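Long-range contacts in peptide chain release factor 2 (Thermus thermophilus, PDB 2IHR), which directs termination of translation at the stop codons UGA and UAA and, through its GGQ motif, release of the finished peptide from the ribosome: residues R188-S193 and S313-K318; G125-C130 and P160-D165; L137-R142 and G339-L344; V153-P158 and T261-R266. All coordinates share one frame; numbering follows the deposited sequence.

Interaction 1: residues R188-S193 and S313-K318; sequences RLVRPS and SYVLDK
Val190 and Val315 lie side by side and point the same way from the sheet, CB to CB at 3.6 Å. Arg188 and Ser313 share that face. The Arg188 chain starts with CG anti to the backbone N (chi1 179°) and bends at chi3, and NE then donates to Ser313 OG at 3.0 Å, with the hydroxyl near the guanidinium edge but tilted 16° from its plane. NH2 adds a weak bond to the same oxygen, which His324 also holds, while Val190 CG2 covers one guanidinium face toward its rim. Leu189 and Tyr314 go to the other face. Leu189 CD2 meets Leu316 CG at 3.8 Å, the two leucine side chains crossing at about a right angle. Farther on, Asp317 OD2 packs 3.4 Å from Pro192 CD and is paired with Arg201. Between the two faces the backbones pair: Tyr314 N bonds to Arg188 O at 2.8 Å, Val190 N to Tyr314 O, and Leu316 N to Val190 O. This is the parallel pairing in an otherwise antiparallel sheet, and strand 185-190 runs from it into the loop bearing the Ser-Pro-Phe tripeptide of RF2-type factors, which reads the stop codon.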
loop_
_atom_site.group_PDB
_atom_site.type_symbol
_atom_site.label_atom_id
_atom_site.label_comp_id
_atom_site.label_asym_id
_atom_site.label_seq_id
_atom_site.Cartn_x
_atom_site.Cartn_y
_atom_site.Cartn_z
ATOM N N ARG A 188 -16.070 1.154 -7.961
ATOM C CA ARG A 188 -17.386 0.930 -8.564
ATOM C C ARG A 188 -17.419 -0.122 -9.686
ATOM O O ARG A 188 -16.552 -0.142 -10.583
ATOM C CB ARG A 188 -17.945 2.247 -9.082
ATOM C CG ARG A 188 -19.271 2.094 -9.722
ATOM C CD ARG A 188 -19.830 3.406 -10.136
ATOM N NE ARG A 188 -19.144 3.943 -11.296
ATOM C CZ ARG A 188 -19.770 4.269 -12.423
ATOM N NH1 ARG A 188 -21.081 4.103 -12.513
ATOM N NH2 ARG A 188 -19.090 4.764 -13.454
ATOM N N LEU A 189 -18.450 -0.969 -9.621
ATOM C CA LEU A 189 -18.695 -2.056 -10.555
ATOM C C LEU A 189 -19.971 -1.884 -11.351
ATOM O O LEU A 189 -21.035 -1.662 -10.806
ATOM C CB LEU A 189 -18.775 -3.381 -9.788
ATOM C CG LEU A 189 -18.531 -4.749 -10.497
ATOM C CD1 LEU A 189 -19.826 -5.514 -10.541
ATOM C CD2 LEU A 189 -17.940 -4.585 -11.857
ATOM N N VAL A 190 -19.855 -1.999 -12.655
ATOM C CA VAL A 190 -20.999 -1.890 -13.535
ATOM C C VAL A 190 -21.067 -3.105 -14.458
ATOM O O VAL A 190 -20.085 -3.447 -15.155
ATOM C CB VAL A 190 -20.891 -0.644 -14.398
ATOM C CG1 VAL A 190 -22.195 -0.402 -15.095
ATOM C CG2 VAL A 190 -20.457 0.535 -13.536
ATOM N N ARG A 191 -22.225 -3.758 -14.436
ATOM C CA ARG A 191 -22.505 -4.935 -15.267
ATOM C C ARG A 191 -23.861 -5.437 -14.879
ATOM O O ARG A 191 -24.455 -4.971 -13.898
ATOM C CB ARG A 191 -21.529 -6.086 -14.992
ATOM C CG ARG A 191 -21.720 -6.679 -13.621
ATOM C CD ARG A 191 -20.926 -7.942 -13.366
ATOM N NE ARG A 191 -21.283 -8.438 -12.044
ATOM C CZ ARG A 191 -20.672 -9.438 -11.428
ATOM N NH1 ARG A 191 -19.649 -10.055 -12.023
ATOM N NH2 ARG A 191 -21.106 -9.840 -10.227
ATOM N N PRO A 192 -24.395 -6.360 -15.672
ATOM C CA PRO A 192 -25.709 -6.907 -15.311
ATOM C C PRO A 192 -25.475 -7.992 -14.206
ATOM O O PRO A 192 -24.550 -8.821 -14.293
ATOM C CB PRO A 192 -26.242 -7.456 -16.645
ATOM C CG PRO A 192 -24.968 -7.669 -17.511
ATOM C CD PRO A 192 -24.139 -6.461 -17.125
ATOM N N SER A 193 -26.300 -7.971 -13.162
ATOM C CA SER A 193 -26.144 -8.900 -12.043
ATOM C C SER A 193 -26.504 -10.356 -12.286
ATOM O O SER A 193 -27.552 -10.651 -12.851
ATOM C CB SER A 193 -26.970 -8.397 -10.842
ATOM O OG SER A 193 -26.978 -9.318 -9.748
ATOM N N SER A 313 -13.268 2.823 -11.783
ATOM C CA SER A 313 -14.459 2.084 -12.265
ATOM C C SER A 313 -14.147 0.896 -13.149
ATOM O O SER A 313 -13.261 0.936 -14.066
ATOM C CB SER A 313 -15.467 2.983 -12.989
ATOM O OG SER A 313 -16.209 3.748 -12.047
ATOM N N TYR A 314 -14.883 -0.180 -12.850
ATOM C CA TYR A 314 -14.727 -1.430 -13.569
ATOM C C TYR A 314 -16.000 -1.719 -14.296
ATOM O O TYR A 314 -16.866 -2.404 -13.777
ATOM C CB TYR A 314 -14.441 -2.558 -12.597
ATOM C CG TYR A 314 -13.241 -2.338 -11.712
ATOM C CD1 TYR A 314 -13.252 -1.334 -10.720
ATOM C CD2 TYR A 314 -12.106 -3.171 -11.815
ATOM C CE1 TYR A 314 -12.186 -1.158 -9.847
ATOM C CE2 TYR A 314 -11.024 -3.011 -10.937
ATOM C CZ TYR A 314 -11.086 -2.017 -9.962
ATOM O OH TYR A 314 -10.092 -1.937 -9.035
ATOM N N VAL A 315 -16.134 -1.236 -15.514
ATOM C CA VAL A 315 -17.401 -1.472 -16.166
ATOM C C VAL A 315 -17.215 -2.494 -17.254
ATOM O O VAL A 315 -16.741 -2.210 -18.343
ATOM C CB VAL A 315 -18.082 -0.101 -16.609
ATOM C CG1 VAL A 315 -17.068 0.929 -16.795
ATOM C CG2 VAL A 315 -18.956 -0.287 -17.853
ATOM N N LEU A 316 -17.642 -3.696 -16.879
ATOM C CA LEU A 316 -17.509 -4.918 -17.625
ATOM C C LEU A 316 -18.271 -5.203 -18.898
ATOM O O LEU A 316 -17.738 -5.877 -19.769
ATOM C CB LEU A 316 -17.682 -6.059 -16.629
ATOM C CG LEU A 316 -16.938 -5.851 -15.274
ATOM C CD1 LEU A 316 -16.962 -7.153 -14.546
ATOM C CD2 LEU A 316 -15.452 -5.380 -15.378
ATOM N N ASP A 317 -19.492 -4.724 -19.036
ATOM C CA ASP A 317 -20.228 -4.958 -20.277
ATOM C C ASP A 317 -19.713 -4.071 -21.395
ATOM O O ASP A 317 -20.148 -4.201 -22.534
ATOM C CB ASP A 317 -21.708 -4.663 -20.095
ATOM C CG ASP A 317 -21.934 -3.458 -19.223
ATOM O OD1 ASP A 317 -21.298 -2.404 -19.464
ATOM O OD2 ASP A 317 -22.739 -3.568 -18.285
ATOM N N LYS A 318 -18.816 -3.148 -21.075
ATOM C CA LYS A 318 -18.259 -2.252 -22.078
ATOM C C LYS A 318 -16.746 -2.425 -22.078
ATOM O O LYS A 318 -16.017 -1.658 -22.679
ATOM C CB LYS A 318 -18.682 -0.795 -21.780
ATOM C CG LYS A 318 -20.166 -0.576 -22.067
ATOM C CD LYS A 318 -20.792 0.528 -21.222
ATOM C CE LYS A 318 -21.729 1.435 -22.041
ATOM N NZ LYS A 318 -20.962 2.556 -22.746
#

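Interaction 2: residues G125-C130 and P160-D165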
loop_
_atom_site.group_PDB
_atom_site.type_symbol
_atom_site.label_atom_id
_atom_site.label_comp_id
_atom_site.label_asym_id
_atom_site.label_seq_id
_atom_site.Cartn_x
_atom_site.Cartn_y
_atom_site.Cartn_z
ATOM N N GLY A 125 -25.682 -1.846 -3.316
ATOM C CA GLY A 125 -25.818 -2.785 -4.422
ATOM C C GLY A 125 -26.421 -4.125 -4.022
ATOM O O GLY A 125 -26.805 -4.932 -4.892
ATOM N N GLY A 126 -26.483 -4.376 -2.709
ATOM C CA GLY A 126 -27.087 -5.603 -2.205
ATOM C C GLY A 126 -26.268 -6.855 -2.421
ATOM O O GLY A 126 -25.089 -6.859 -2.117
ATOM N N THR A 127 -26.848 -7.922 -2.949
ATOM C CA THR A 127 -26.043 -9.117 -3.128
ATOM C C THR A 127 -24.915 -8.844 -4.111
ATOM O O THR A 127 -23.807 -9.396 -3.962
ATOM C CB THR A 127 -26.862 -10.281 -3.660
ATOM O OG1 THR A 127 -28.127 -10.297 -3.001
ATOM C CG2 THR A 127 -26.123 -11.610 -3.401
ATOM N N GLU A 128 -25.206 -8.002 -5.115
ATOM C CA GLU A 128 -24.214 -7.641 -6.120
ATOM C C GLU A 128 -22.976 -7.075 -5.431
ATOM O O GLU A 128 -21.840 -7.402 -5.812
ATOM C CB GLU A 128 -24.767 -6.597 -7.089
ATOM C CG GLU A 128 -25.046 -7.083 -8.506
ATOM C CD GLU A 128 -23.790 -7.424 -9.346
ATOM O OE1 GLU A 128 -23.346 -8.606 -9.310
ATOM O OE2 GLU A 128 -23.256 -6.521 -10.046
ATOM N N ALA A 129 -23.179 -6.240 -4.411
ATOM C CA ALA A 129 -22.025 -5.678 -3.716
ATOM C C ALA A 129 -21.156 -6.685 -2.916
ATOM O O ALA A 129 -19.960 -6.463 -2.694
ATOM C CB ALA A 129 -22.470 -4.513 -2.809
ATOM N N CYS A 130 -21.739 -7.786 -2.480
ATOM C CA CYS A 130 -20.974 -8.754 -1.705
ATOM C C CYS A 130 -20.093 -9.554 -2.656
ATOM O O CYS A 130 -18.949 -9.891 -2.334
ATOM C CB CYS A 130 -21.907 -9.711 -0.915
ATOM S SG CYS A 130 -23.057 -8.921 0.267
ATOM N N PRO A 160 -24.899 -12.594 3.483
ATOM C CA PRO A 160 -26.162 -13.320 3.654
ATOM C C PRO A 160 -26.431 -14.312 2.543
ATOM O O PRO A 160 -26.409 -15.521 2.776
ATOM C CB PRO A 160 -27.223 -12.207 3.750
ATOM C CG PRO A 160 -26.490 -10.918 3.404
ATOM C CD PRO A 160 -25.066 -11.159 3.771
ATOM N N GLU A 161 -26.653 -13.797 1.338
ATOM C CA GLU A 161 -26.924 -14.639 0.171
ATOM C C GLU A 161 -25.673 -15.047 -0.647
ATOM O O GLU A 161 -25.594 -16.166 -1.169
ATOM C CB GLU A 161 -27.931 -13.936 -0.739
ATOM C CG GLU A 161 -29.320 -13.801 -0.140
ATOM C CD GLU A 161 -30.233 -12.954 -1.002
ATOM O OE1 GLU A 161 -30.337 -13.234 -2.221
ATOM O OE2 GLU A 161 -30.846 -12.007 -0.459
ATOM N N ALA A 162 -24.697 -14.147 -0.760
ATOM C CA ALA A 162 -23.490 -14.454 -1.524
ATOM C C ALA A 162 -22.330 -13.541 -1.201
ATOM O O ALA A 162 -22.473 -12.527 -0.506
ATOM C CB ALA A 162 -23.781 -14.383 -3.042
ATOM N N GLY A 163 -21.177 -13.924 -1.731
ATOM C CA GLY A 163 -19.986 -13.131 -1.559
ATOM C C GLY A 163 -19.690 -12.864 -0.119
ATOM O O GLY A 163 -20.204 -13.542 0.770
ATOM N N ILE A 164 -18.883 -11.850 0.121
ATOM C CA ILE A 164 -18.505 -11.535 1.471
ATOM C C ILE A 164 -19.099 -10.253 2.027
ATOM O O ILE A 164 -19.449 -9.348 1.272
ATOM C CB ILE A 164 -16.980 -11.476 1.562
ATOM C CG1 ILE A 164 -16.434 -10.365 0.635
ATOM C CG2 ILE A 164 -16.435 -12.874 1.270
ATOM C CD1 ILE A 164 -14.988 -10.030 0.840
ATOM N N ASP A 165 -19.210 -10.190 3.353
ATOM C CA ASP A 165 -19.755 -9.022 4.019
ATOM C C ASP A 165 -18.648 -8.221 4.642
ATOM O O ASP A 165 -18.839 -7.063 5.058
ATOM C CB ASP A 165 -20.750 -9.413 5.088
ATOM C CG ASP A 165 -22.177 -9.195 4.653
ATOM O OD1 ASP A 165 -22.515 -8.082 4.174
ATOM O OD2 ASP A 165 -22.963 -10.148 4.804
#
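Cys130 O is where the two segments close: it accepts the N-H of Ile164 at 3.1 Å and also receives a CA-H...O contact from Gly163 CA at 3.5 Å. The amide does not come in flat but sits well above the carbonyl plane, with a C=O...N angle of 113°. Gly163 makes this approach possible. Its phi is positive, and a CB there would collide with Cys130 O. The Cys130 side chain in turn sits beside two backbone oxygens: CB lies 3.3 Å from Ile164 O, and the still shorter approach of Ala162 O to CB is doubtful. SG, anti to its own carbonyl carbon (chi1 -59°), lies beside the same pair, 3.7 Å from Ala162 O and 3.8 Å from Ile164 O. One turn back along the helix, Thr127 offers its methyl, CG2, to Ala162 CB at 3.6 Å. Its hydroxyl faces the Glu161 carboxylate, OG1 to OE1 at 3.8 Å, too far for a hydrogen bond, and the two side chains cross at about a right angle. Phe195 of the codon-reading loop packs on both Thr127 and Ala162. The first turn of helix 127-145 thus rests on the loop of the beta hairpin formed by strands 150-158 and 164-172. The helix is the connection of a beta-alpha-beta crossover from strand 115-122 to strand 150-158, with strand 164-172 lying between those two in the sheet.

Interaction 3: residues L137-R142 and G339-L344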
loop_
_atom_site.group_PDB
_atom_site.type_symbol
_atom_site.label_atom_id
_atom_site.label_comp_id
_atom_site.label_asym_id
_atom_site.label_seq_id
_atom_site.Cartn_x
_atom_site.Cartn_y
_atom_site.Cartn_z
ATOM N N LEU A 137 -11.245 -8.847 -3.404
ATOM C CA LEU A 137 -10.426 -9.691 -2.508
ATOM C C LEU A 137 -9.562 -10.648 -3.331
ATOM O O LEU A 137 -8.396 -10.847 -3.049
ATOM C CB LEU A 137 -11.307 -10.557 -1.582
ATOM C CG LEU A 137 -10.811 -11.041 -0.172
ATOM C CD1 LEU A 137 -11.333 -12.440 0.099
ATOM C CD2 LEU A 137 -9.324 -11.011 -0.040
ATOM N N ARG A 138 -10.174 -11.263 -4.331
ATOM C CA ARG A 138 -9.495 -12.175 -5.227
ATOM C C ARG A 138 -8.454 -11.344 -6.030
ATOM O O ARG A 138 -7.302 -11.783 -6.291
ATOM C CB ARG A 138 -10.547 -12.770 -6.144
ATOM C CG ARG A 138 -10.340 -14.212 -6.562
ATOM C CD ARG A 138 -11.444 -15.075 -5.975
ATOM N NE ARG A 138 -12.744 -14.662 -6.480
ATOM C CZ ARG A 138 -13.899 -15.237 -6.163
ATOM N NH1 ARG A 138 -13.935 -16.273 -5.325
ATOM N NH2 ARG A 138 -15.020 -14.764 -6.690
ATOM N N MET A 139 -8.845 -10.126 -6.411
ATOM C CA MET A 139 -7.937 -9.307 -7.162
ATOM C C MET A 139 -6.697 -9.030 -6.362
ATOM O O MET A 139 -5.586 -9.262 -6.832
ATOM C CB MET A 139 -8.593 -8.011 -7.553
ATOM C CG MET A 139 -7.736 -7.046 -8.352
ATOM S SD MET A 139 -8.661 -5.558 -8.826
ATOM C CE MET A 139 -8.569 -4.746 -7.425
ATOM N N TYR A 140 -6.864 -8.531 -5.150
ATOM C CA TYR A 140 -5.699 -8.230 -4.317
ATOM C C TYR A 140 -4.949 -9.496 -3.878
ATOM O O TYR A 140 -3.751 -9.482 -3.655
ATOM C CB TYR A 140 -6.152 -7.412 -3.099
ATOM C CG TYR A 140 -6.637 -6.040 -3.475
ATOM C CD1 TYR A 140 -5.819 -5.175 -4.163
ATOM C CD2 TYR A 140 -7.944 -5.632 -3.213
ATOM C CE1 TYR A 140 -6.267 -3.959 -4.608
ATOM C CE2 TYR A 140 -8.407 -4.385 -3.644
ATOM C CZ TYR A 140 -7.565 -3.561 -4.352
ATOM O OH TYR A 140 -8.017 -2.359 -4.879
ATOM N N THR A 141 -5.654 -10.607 -3.761
ATOM C CA THR A 141 -4.987 -11.822 -3.348
ATOM C C THR A 141 -4.141 -12.274 -4.524
ATOM O O THR A 141 -2.996 -12.637 -4.350
ATOM C CB THR A 141 -6.005 -12.896 -2.948
ATOM O OG1 THR A 141 -6.591 -12.538 -1.694
ATOM C CG2 THR A 141 -5.337 -14.205 -2.751
ATOM N N ARG A 142 -4.704 -12.234 -5.730
ATOM C CA ARG A 142 -3.923 -12.613 -6.910
ATOM C C ARG A 142 -2.776 -11.617 -7.073
ATOM O O ARG A 142 -1.688 -11.982 -7.531
ATOM C CB ARG A 142 -4.768 -12.608 -8.215
ATOM C CG ARG A 142 -5.756 -13.744 -8.400
ATOM C CD ARG A 142 -5.022 -15.066 -8.773
ATOM N NE ARG A 142 -4.437 -15.012 -10.105
ATOM C CZ ARG A 142 -3.142 -14.850 -10.350
ATOM N NH1 ARG A 142 -2.295 -14.764 -9.324
ATOM N NH2 ARG A 142 -2.706 -14.657 -11.615
ATOM N N GLY A 339 -5.073 -9.641 -10.894
ATOM C CA GLY A 339 -3.859 -9.278 -10.230
ATOM C C GLY A 339 -2.975 -8.273 -10.930
ATOM O O GLY A 339 -2.210 -7.515 -10.285
ATOM N N ASP A 340 -3.034 -8.230 -12.249
ATOM C CA ASP A 340 -2.135 -7.311 -12.938
ATOM C C ASP A 340 -2.476 -5.826 -12.643
ATOM O O ASP A 340 -3.180 -5.162 -13.427
ATOM C CB ASP A 340 -2.193 -7.668 -14.420
ATOM C CG ASP A 340 -1.491 -6.660 -15.324
ATOM O OD1 ASP A 340 -0.458 -6.050 -14.884
ATOM O OD2 ASP A 340 -1.986 -6.508 -16.485
ATOM N N LEU A 341 -1.928 -5.302 -11.543
ATOM C CA LEU A 341 -2.184 -3.928 -11.106
ATOM C C LEU A 341 -1.085 -2.871 -11.197
ATOM O O LEU A 341 -1.347 -1.653 -11.056
ATOM C CB LEU A 341 -2.597 -3.951 -9.645
ATOM C CG LEU A 341 -3.776 -4.796 -9.246
ATOM C CD1 LEU A 341 -3.976 -4.723 -7.697
ATOM C CD2 LEU A 341 -4.946 -4.348 -10.061
ATOM N N MET A 342 0.142 -3.302 -11.422
ATOM C CA MET A 342 1.232 -2.363 -11.399
ATOM C C MET A 342 1.093 -1.032 -12.083
ATOM O O MET A 342 1.481 -0.009 -11.530
ATOM C CB MET A 342 2.508 -3.053 -11.867
ATOM C CG MET A 342 3.038 -4.068 -10.868
ATOM S SD MET A 342 3.173 -3.444 -9.155
ATOM C CE MET A 342 3.936 -1.853 -9.366
ATOM N N ASP A 343 0.554 -1.009 -13.283
ATOM C CA ASP A 343 0.473 0.256 -13.999
ATOM C C ASP A 343 -0.543 1.208 -13.401
ATOM O O ASP A 343 -0.423 2.431 -13.551
ATOM C CB ASP A 343 0.221 0.002 -15.500
ATOM C CG ASP A 343 -1.187 -0.534 -15.820
ATOM O OD1 ASP A 343 -1.837 -1.216 -14.984
ATOM O OD2 ASP A 343 -1.644 -0.275 -16.967
ATOM N N LEU A 344 -1.528 0.645 -12.704
ATOM C CA LEU A 344 -2.555 1.438 -12.055
ATOM C C LEU A 344 -1.974 1.993 -10.768
ATOM O O LEU A 344 -2.305 3.101 -10.334
ATOM C CB LEU A 344 -3.796 0.567 -11.776
ATOM C CG LEU A 344 -4.779 0.422 -12.966
ATOM C CD1 LEU A 344 -5.719 -0.725 -12.695
ATOM C CD2 LEU A 344 -5.544 1.780 -13.189
#
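With CG anti to the backbone N (chi1 180°) and SD anti in its turn (chi2 177°), Met139 extends straight off its helix until SD stands 4.1 Å from Leu341 CD2. The bend at chi3 then carries the terminal methyl back over one face of the Tyr140 ring, CE lying 3.4 Å above the ring plane and offset toward the rim. Leu341 comes from the other segment with CG anti to its carbonyl carbon (chi1 -56°), and its two methyls divide the work: CD2 goes to Met139, CD1 to Tyr140 CE1 at 3.9 Å. The tyrosine and leucine side chains cross at about a right angle, while Tyr140 OH is bonded to Glu183. Gly339 provides the backbone half of the contact. It is the C-prime residue of a Schellman motif ending helix 333-336, with Gly339 N bonded to Val336 O and Asp340 N to Asn335 O. At this turn the chain passes helix 127-145, Gly339 CA coming 3.8 Å from Met139 O and 4.0 Å from Arg142 CB. A CB at Gly339 would press on the Arg142 carbonyl carbon. The Arg142 guanidinium forms salt bridges with Glu145 and with Asp338, the residue just before the glycine.

Interaction 4: residues V153-P158 and T261-R266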
loop_
_atom_site.group_PDB
_atom_site.type_symbol
_atom_site.label_atom_id
_atom_site.label_comp_id
_atom_site.label_asym_id
_atom_site.label_seq_id
_atom_site.Cartn_x
_atom_site.Cartn_y
_atom_site.Cartn_z
ATOM N N VAL A 153 -5.222 -14.234 5.806
ATOM C CA VAL A 153 -6.590 -13.774 5.934
ATOM C C VAL A 153 -6.901 -13.565 7.403
ATOM O O VAL A 153 -7.217 -14.512 8.120
ATOM C CB VAL A 153 -7.591 -14.783 5.410
ATOM C CG1 VAL A 153 -9.053 -14.244 5.661
ATOM C CG2 VAL A 153 -7.299 -15.081 3.959
ATOM N N VAL A 154 -6.814 -12.326 7.857
ATOM C CA VAL A 154 -7.097 -12.052 9.249
ATOM C C VAL A 154 -8.516 -12.450 9.574
ATOM O O VAL A 154 -8.777 -13.091 10.574
ATOM C CB VAL A 154 -6.911 -10.579 9.568
ATOM C CG1 VAL A 154 -7.469 -10.290 10.938
ATOM C CG2 VAL A 154 -5.419 -10.211 9.491
ATOM N N ASP A 155 -9.450 -12.102 8.715
ATOM C CA ASP A 155 -10.836 -12.436 9.009
ATOM C C ASP A 155 -11.621 -12.383 7.712
ATOM O O ASP A 155 -11.252 -11.676 6.802
ATOM C CB ASP A 155 -11.391 -11.429 10.045
ATOM C CG ASP A 155 -12.725 -11.873 10.662
ATOM O OD1 ASP A 155 -12.946 -13.089 10.819
ATOM O OD2 ASP A 155 -13.548 -11.004 11.014
ATOM N N LEU A 156 -12.723 -13.108 7.642
ATOM C CA LEU A 156 -13.505 -13.127 6.429
ATOM C C LEU A 156 -14.967 -13.430 6.737
ATOM O O LEU A 156 -15.309 -14.583 6.965
ATOM C CB LEU A 156 -12.907 -14.203 5.525
ATOM C CG LEU A 156 -13.340 -14.522 4.100
ATOM C CD1 LEU A 156 -12.975 -13.398 3.159
ATOM C CD2 LEU A 156 -12.602 -15.769 3.680
ATOM N N THR A 157 -15.828 -12.413 6.756
ATOM C CA THR A 157 -17.264 -12.634 7.017
ATOM C C THR A 157 -18.067 -12.828 5.731
ATOM O O THR A 157 -18.205 -11.891 4.945
ATOM C CB THR A 157 -17.948 -11.446 7.671
ATOM O OG1 THR A 157 -17.226 -11.019 8.828
ATOM C CG2 THR A 157 -19.343 -11.832 8.047
ATOM N N PRO A 158 -18.628 -14.027 5.507
ATOM C CA PRO A 158 -19.413 -14.268 4.291
ATOM C C PRO A 158 -20.716 -13.491 4.316
ATOM O O PRO A 158 -21.202 -13.138 5.391
ATOM C CB PRO A 158 -19.645 -15.763 4.326
ATOM C CG PRO A 158 -19.758 -16.034 5.811
ATOM C CD PRO A 158 -18.571 -15.241 6.337
ATOM N N THR A 261 -11.308 -8.972 14.910
ATOM C CA THR A 261 -11.591 -10.396 15.016
ATOM C C THR A 261 -10.532 -11.156 14.200
ATOM O O THR A 261 -10.007 -10.630 13.230
ATOM C CB THR A 261 -12.972 -10.649 14.522
ATOM O OG1 THR A 261 -13.846 -9.704 15.159
ATOM C CG2 THR A 261 -13.391 -12.070 14.853
ATOM N N CYS A 262 -10.209 -12.382 14.584
ATOM C CA CYS A 262 -9.150 -13.088 13.887
ATOM C C CYS A 262 -9.155 -14.586 13.993
ATOM O O CYS A 262 -8.770 -15.131 15.017
ATOM C CB CYS A 262 -7.800 -12.601 14.388
ATOM S SG CYS A 262 -6.355 -13.514 13.716
ATOM N N GLN A 263 -9.556 -15.238 12.909
ATOM C CA GLN A 263 -9.609 -16.688 12.816
ATOM C C GLN A 263 -8.475 -17.207 11.928
ATOM O O GLN A 263 -8.689 -18.235 11.273
ATOM C CB GLN A 263 -10.934 -17.140 12.165
ATOM C CG GLN A 263 -12.023 -16.069 12.121
ATOM C CD GLN A 263 -12.839 -16.076 10.826
ATOM O OE1 GLN A 263 -14.014 -15.676 10.814
ATOM N NE2 GLN A 263 -12.211 -16.511 9.727
ATOM N N THR A 264 -7.310 -16.558 11.857
ATOM C CA THR A 264 -6.293 -17.103 10.947
ATOM C C THR A 264 -5.915 -18.591 11.135
ATOM O O THR A 264 -6.016 -19.396 10.183
ATOM C CB THR A 264 -4.980 -16.301 10.983
ATOM O OG1 THR A 264 -5.262 -14.941 10.682
ATOM C CG2 THR A 264 -3.950 -16.859 9.973
ATOM N N THR A 265 -5.463 -18.956 12.334
ATOM C CA THR A 265 -5.055 -20.331 12.561
ATOM C C THR A 265 -5.883 -21.046 13.581
ATOM O O THR A 265 -6.964 -20.592 13.982
ATOM C CB THR A 265 -3.596 -20.452 13.035
ATOM O OG1 THR A 265 -2.974 -19.164 13.016
ATOM C CG2 THR A 265 -2.823 -21.447 12.146
ATOM N N ARG A 266 -5.321 -22.179 13.989
ATOM C CA ARG A 266 -5.896 -23.077 14.967
ATOM C C ARG A 266 -5.542 -22.573 16.363
ATOM O O ARG A 266 -6.415 -22.404 17.215
ATOM C CB ARG A 266 -5.320 -24.478 14.749
ATOM C CG ARG A 266 -6.005 -25.548 15.551
ATOM C CD ARG A 266 -5.179 -26.818 15.614
ATOM N NE ARG A 266 -5.807 -27.807 16.487
ATOM C CZ ARG A 266 -5.259 -28.968 16.827
ATOM N NH1 ARG A 266 -4.059 -29.296 16.368
ATOM N NH2 ARG A 266 -5.912 -29.804 17.623
#
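A classic beta bulge on edge strand 150-158, where Val154 and Asp155 both face Gln168, meets the chain leaving the three-stranded antiparallel sheet 227-232, 248-253 and 258-262. Val154 O takes the N-H of Gln263 at 3.3 Å; the donor nitrogen sits nearly along the C=O axis, but the bond is bent at the hydrogen, with an N-H...O angle of 136°. The same oxygen has Cys262 CA, also at 3.3 Å, as a CA-H...O partner. Val153 O, one residue earlier, accepts from Thr264 OG1 at 3.3 Å, the hydroxyl standing well above the carbonyl plane. Val154 CG1, anti to its backbone N (chi1 169°), lies 3.4 Å from Thr261 O and touches Cys262 CB. Leu274 of helix 268-294 packs on Val154, Cys262 and Thr264 alike. The small sheet belongs to the domain carrying the GGQ motif, which ends at Gln240, so the contact docks that domain against the codon-reading part of the protein, consistent with the compact form known for release factors off the ribosome. The Asp155 side chain crosses those of Thr261 and Gln263 obliquely. OD2 is 3.6 Å from Thr261 CB, and OD1 lies 2.8 Å from Gln263 OE1, with carboxylate and amide planes 89° apart. As modelled these are two acceptors, and the pair is no hydrogen bond; the placing of the amide oxygen and nitrogen is therefore doubtful.

Interactions 1, 2 and 4 all reach the eight-stranded mixed sheet, whereas interaction 3 joins helix 127-145, which interaction 2 also uses, to the turn leading into the C-terminal helix 342-353. Interactions 1 and 2 have centres 16 Å apart and are tied by the Arg191-Glu128 salt bridge; Tyr314 packing on Met139 joins interactions 1 and 3. Interactions 2 and 4, centres about 18 Å apart, share the hairpin of strands 150-158 and 164-172. Along the chain interaction 2 closes before interaction 1 opens, and the segments of interactions 1 and 4 alternate, both nested within the loop closed by interaction 3. This is consistent with one sheet-and-helix unit carrying both the codon-reading loop and the docking face for the GGQ domain.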